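Local coordinates for sporozoite-specific SAG protein (Toxoplasma gondii, PDB 2WNK) that is a SAG2-related surface antigen of the sporozoite stage, built from two SRS domains and probably displayed at the parasite membrane, at residues L89-C100 / K120-P131. Sequence-based numbering, arbitrary orientation.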
loop_
_atom_site.group_PDB
_atom_site.type_symbol
_atom_site.label_atom_id
_atom_site.label_comp_id
_atom_site.label_asym_id
_atom_site.label_seq_id
_atom_site.Cartn_x
_atom_site.Cartn_y
_atom_site.Cartn_z
ATOM N N LEU A 89 -6.401 -4.156 2.154
ATOM C CA LEU A 89 -6.994 -3.107 1.308
ATOM C C LEU A 89 -8.360 -3.541 0.787
ATOM O O LEU A 89 -8.594 -4.720 0.549
ATOM C CB LEU A 89 -6.076 -2.702 0.143
ATOM C CG LEU A 89 -4.700 -2.115 0.483
ATOM C CD1 LEU A 89 -3.903 -1.797 -0.760
ATOM C CD2 LEU A 89 -4.913 -0.851 1.273
ATOM N N PRO A 90 -9.266 -2.586 0.642
ATOM C CA PRO A 90 -10.613 -2.911 0.190
ATOM C C PRO A 90 -10.598 -3.321 -1.284
ATOM O O PRO A 90 -9.645 -3.027 -2.000
ATOM C CB PRO A 90 -11.369 -1.591 0.374
ATOM C CG PRO A 90 -10.323 -0.540 0.263
ATOM C CD PRO A 90 -9.070 -1.139 0.854
ATOM N N GLU A 91 -11.664 -3.943 -1.765
ATOM C CA GLU A 91 -11.629 -4.342 -3.172
ATOM C C GLU A 91 -11.767 -3.159 -4.112
ATOM O O GLU A 91 -11.300 -3.219 -5.252
ATOM C CB GLU A 91 -12.644 -5.425 -3.527
ATOM C CG GLU A 91 -12.085 -6.360 -4.642
ATOM C CD GLU A 91 -10.599 -6.734 -4.419
ATOM O OE1 GLU A 91 -9.706 -6.227 -5.147
ATOM O OE2 GLU A 91 -10.312 -7.527 -3.496
ATOM N N ALA A 92 -12.430 -2.100 -3.643
ATOM C CA ALA A 92 -12.543 -0.877 -4.407
ATOM C C ALA A 92 -11.966 0.286 -3.605
ATOM O O ALA A 92 -12.127 0.345 -2.398
ATOM C CB ALA A 92 -13.997 -0.592 -4.736
ATOM N N GLU A 93 -11.320 1.209 -4.304
ATOM C CA GLU A 93 -10.800 2.437 -3.703
ATOM C C GLU A 93 -11.920 3.194 -3.008
ATOM O O GLU A 93 -13.026 3.348 -3.569
ATOM C CB GLU A 93 -10.213 3.304 -4.814
ATOM C CG GLU A 93 -10.030 4.749 -4.496
ATOM C CD GLU A 93 -9.133 5.451 -5.488
ATOM O OE1 GLU A 93 -8.153 4.833 -5.941
ATOM O OE2 GLU A 93 -9.402 6.623 -5.829
ATOM N N THR A 94 -11.649 3.679 -1.802
ATOM C CA THR A 94 -12.657 4.473 -1.139
ATOM C C THR A 94 -12.042 5.502 -0.215
ATOM O O THR A 94 -10.804 5.572 -0.044
ATOM C CB THR A 94 -13.626 3.568 -0.395
ATOM O OG1 THR A 94 -14.753 4.349 0.050
ATOM C CG2 THR A 94 -12.918 2.880 0.731
ATOM N N SER A 95 -12.912 6.311 0.375
ATOM C CA SER A 95 -12.460 7.435 1.181
ATOM C C SER A 95 -13.129 7.389 2.551
ATOM O O SER A 95 -14.332 7.126 2.667
ATOM C CB SER A 95 -12.825 8.759 0.515
ATOM O OG SER A 95 -11.969 9.065 -0.572
ATOM N N VAL A 96 -12.355 7.647 3.598
ATOM C CA VAL A 96 -12.927 7.944 4.894
ATOM C C VAL A 96 -12.524 9.362 5.342
ATOM O O VAL A 96 -11.513 9.893 4.908
ATOM C CB VAL A 96 -12.593 6.907 5.991
ATOM C CG1 VAL A 96 -13.139 5.502 5.572
ATOM C CG2 VAL A 96 -11.099 6.817 6.257
ATOM N N PHE A 97 -13.306 9.926 6.238
ATOM C CA PHE A 97 -13.112 11.308 6.688
ATOM C C PHE A 97 -13.228 11.411 8.172
ATOM O O PHE A 97 -13.977 10.644 8.828
ATOM C CB PHE A 97 -14.195 12.227 6.075
ATOM C CG PHE A 97 -14.203 12.262 4.586
ATOM C CD1 PHE A 97 -13.440 13.205 3.926
ATOM C CD2 PHE A 97 -14.946 11.341 3.848
ATOM C CE1 PHE A 97 -13.449 13.264 2.542
ATOM C CE2 PHE A 97 -14.964 11.403 2.466
ATOM C CZ PHE A 97 -14.219 12.351 1.821
ATOM N N PHE A 98 -12.496 12.401 8.729
ATOM C CA PHE A 98 -12.729 12.821 10.092
ATOM C C PHE A 98 -12.761 14.336 10.179
ATOM O O PHE A 98 -12.304 15.029 9.239
ATOM C CB PHE A 98 -11.568 12.336 10.987
ATOM C CG PHE A 98 -11.365 10.843 10.920
ATOM C CD1 PHE A 98 -12.173 9.996 11.684
ATOM C CD2 PHE A 98 -10.412 10.296 10.064
ATOM C CE1 PHE A 98 -12.027 8.616 11.653
ATOM C CE2 PHE A 98 -10.258 8.907 10.001
ATOM C CZ PHE A 98 -11.073 8.070 10.795
ATOM N N LEU A 99 -13.279 14.861 11.298
ATOM C CA LEU A 99 -13.063 16.258 11.613
ATOM C C LEU A 99 -12.318 16.404 12.927
ATOM O O LEU A 99 -12.562 15.634 13.871
ATOM C CB LEU A 99 -14.411 16.970 11.782
ATOM C CG LEU A 99 -15.118 17.097 10.427
ATOM C CD1 LEU A 99 -16.588 17.481 10.603
ATOM C CD2 LEU A 99 -14.390 18.126 9.531
ATOM N N CYS A 100 -11.502 17.454 13.019
ATOM C CA CYS A 100 -10.905 17.874 14.274
ATOM C C CYS A 100 -11.688 19.129 14.657
ATOM O O CYS A 100 -11.784 20.064 13.848
ATOM C CB CYS A 100 -9.433 18.238 14.060
ATOM S SG CYS A 100 -8.332 16.832 13.597
ATOM N N LYS A 120 -13.755 23.964 11.885
ATOM C CA LYS A 120 -13.168 22.614 12.091
ATOM C C LYS A 120 -12.120 22.366 11.031
ATOM O O LYS A 120 -12.075 23.088 10.047
ATOM C CB LYS A 120 -14.273 21.542 12.025
ATOM C CG LYS A 120 -15.268 21.668 13.186
ATOM C CD LYS A 120 -16.467 20.723 13.024
ATOM C CE LYS A 120 -17.665 21.215 13.829
ATOM N NZ LYS A 120 -18.643 20.123 14.056
ATOM N N CYS A 121 -11.289 21.326 11.206
ATOM C CA CYS A 121 -10.290 20.994 10.201
ATOM C C CYS A 121 -10.566 19.562 9.763
ATOM O O CYS A 121 -10.881 18.714 10.605
ATOM C CB CYS A 121 -8.846 21.158 10.780
ATOM S SG CYS A 121 -7.542 20.811 9.549
ATOM N N GLY A 122 -10.477 19.274 8.460
ATOM C CA GLY A 122 -10.923 17.984 7.934
ATOM C C GLY A 122 -9.716 17.097 7.612
ATOM O O GLY A 122 -8.645 17.591 7.248
ATOM N N VAL A 123 -9.896 15.797 7.806
ATOM C CA VAL A 123 -8.890 14.790 7.490
ATOM C C VAL A 123 -9.512 13.830 6.508
ATOM O O VAL A 123 -10.565 13.245 6.806
ATOM C CB VAL A 123 -8.524 13.997 8.728
ATOM C CG1 VAL A 123 -7.564 12.831 8.346
ATOM C CG2 VAL A 123 -7.849 14.912 9.729
ATOM N N HIS A 124 -8.921 13.734 5.322
ATOM C CA HIS A 124 -9.435 12.868 4.277
ATOM C C HIS A 124 -8.397 11.764 4.061
ATOM O O HIS A 124 -7.233 12.071 3.750
ATOM C CB HIS A 124 -9.597 13.645 2.998
ATOM C CG HIS A 124 -9.941 12.783 1.826
ATOM N ND1 HIS A 124 -9.376 12.966 0.586
ATOM C CD2 HIS A 124 -10.745 11.698 1.719
ATOM C CE1 HIS A 124 -9.839 12.049 -0.248
ATOM N NE2 HIS A 124 -10.674 11.269 0.414
ATOM N N ILE A 125 -8.811 10.513 4.229
ATOM C CA ILE A 125 -7.904 9.395 3.975
ATOM C C ILE A 125 -8.440 8.621 2.779
ATOM O O ILE A 125 -9.562 8.089 2.833
ATOM C CB ILE A 125 -7.736 8.474 5.185
ATOM C CG1 ILE A 125 -7.207 9.273 6.397
ATOM C CG2 ILE A 125 -6.802 7.318 4.794
ATOM C CD1 ILE A 125 -7.290 8.530 7.750
ATOM N N LEU A 126 -7.654 8.619 1.706
ATOM C CA LEU A 126 -7.961 7.855 0.491
ATOM C C LEU A 126 -7.308 6.470 0.591
ATOM O O LEU A 126 -6.100 6.361 0.759
ATOM C CB LEU A 126 -7.436 8.583 -0.742
ATOM C CG LEU A 126 -7.783 7.820 -2.037
ATOM C CD1 LEU A 126 -9.272 7.730 -2.224
ATOM C CD2 LEU A 126 -7.103 8.383 -3.284
ATOM N N VAL A 127 -8.107 5.418 0.510
ATOM C CA VAL A 127 -7.572 4.072 0.621
ATOM C C VAL A 127 -7.654 3.403 -0.763
ATOM O O VAL A 127 -8.732 3.285 -1.354
ATOM C CB VAL A 127 -8.334 3.264 1.673
ATOM C CG1 VAL A 127 -7.739 1.875 1.803
ATOM C CG2 VAL A 127 -8.296 3.986 3.038
ATOM N N LYS A 128 -6.507 2.997 -1.291
ATOM C CA LYS A 128 -6.463 2.434 -2.650
ATOM C C LYS A 128 -6.984 1.004 -2.664
ATOM O O LYS A 128 -7.005 0.342 -1.613
ATOM C CB LYS A 128 -5.026 2.452 -3.180
ATOM C CG LYS A 128 -4.419 3.851 -3.300
ATOM C CD LYS A 128 -4.743 4.440 -4.659
ATOM C CE LYS A 128 -4.271 5.879 -4.823
ATOM N NZ LYS A 128 -2.828 5.934 -5.198
ATOM N N ALA A 129 -7.411 0.523 -3.839
ATOM C CA ALA A 129 -7.951 -0.825 -3.941
ATOM C C ALA A 129 -6.796 -1.837 -3.868
ATOM O O ALA A 129 -5.680 -1.520 -4.247
ATOM C CB ALA A 129 -8.739 -1.012 -5.244
ATOM N N ALA A 130 -7.064 -3.035 -3.354
ATOM C CA ALA A 130 -6.075 -4.094 -3.291
ATOM C C ALA A 130 -5.610 -4.441 -4.705
ATOM O O ALA A 130 -6.443 -4.617 -5.584
ATOM C CB ALA A 130 -6.701 -5.319 -2.683
ATOM N N PRO A 131 -4.286 -4.544 -4.924
ATOM C CA PRO A 131 -3.835 -5.010 -6.257
ATOM C C PRO A 131 -4.294 -6.451 -6.482
ATOM O O PRO A 131 -4.384 -7.260 -5.529
ATOM C CB PRO A 131 -2.300 -4.955 -6.186
ATOM C CG PRO A 131 -1.955 -4.208 -4.949
ATOM C CD PRO A 131 -3.163 -4.166 -4.036
HETATM O O HOH W 1 -7.228 2.349 -6.359
#
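Val127, Leu89 and Glu93 have the most surface buried here, all at one end of an antiparallel strand pair. Strands 94-100 and 121-127 lie next to each other in the four-stranded mixed sheet of the first SRS domain. Backbone hydrogen bonds run in pairs from Thr94 with Val127 to Cys100 with Cys121. Ahead of strand 94-100, residues 89-93 run beside 128-130 without regular pairing, and Ala130 N bonds to Pro90 O at 2.9 Å.

Val127 CG1 stands anti to its own N (chi1 -178°), which brings this methyl to the ring of Pro90. It presses on Pro90 CD at 3.4 Å, closer than usual for two carbons. Leu89 CD2 meets the same methyl at 4.0 Å, while Leu89 CB lies against Ala130 CB. Val17 of strand 12-17 also touches Leu89.

The side chain of Glu93 lies on the face that holds Leu126, and its extended chain crosses Leu126 CD1 at an angle. Its OE1 accepts a hydrogen bond from a water at 2.7 Å, and that water takes the N-H of Ala129. OE1 also lies near Lys128 CD, but the amino group of Lys128 forms its salt bridge with Glu18.

Val96, Phe98, Ile125 and Val123 share the sheet face with Val127. Ile125 CD1 meets the Phe98 ring at its edge, 3.7 Å from CE2, and Phe26 meets that ring as well. At the far end Cys100 is disulfide-bonded to Cys28 and Cys121 to Cys6.

The opposite face carries Ser95, Phe97, His124 and Leu126. The Phe97 and His124 rings run side by side, nearly parallel at 16° but slid apart with little overlap. At the imidazole edge, Ser95 OG and His124 NE2 share a hydrogen bond of 2.7 Å.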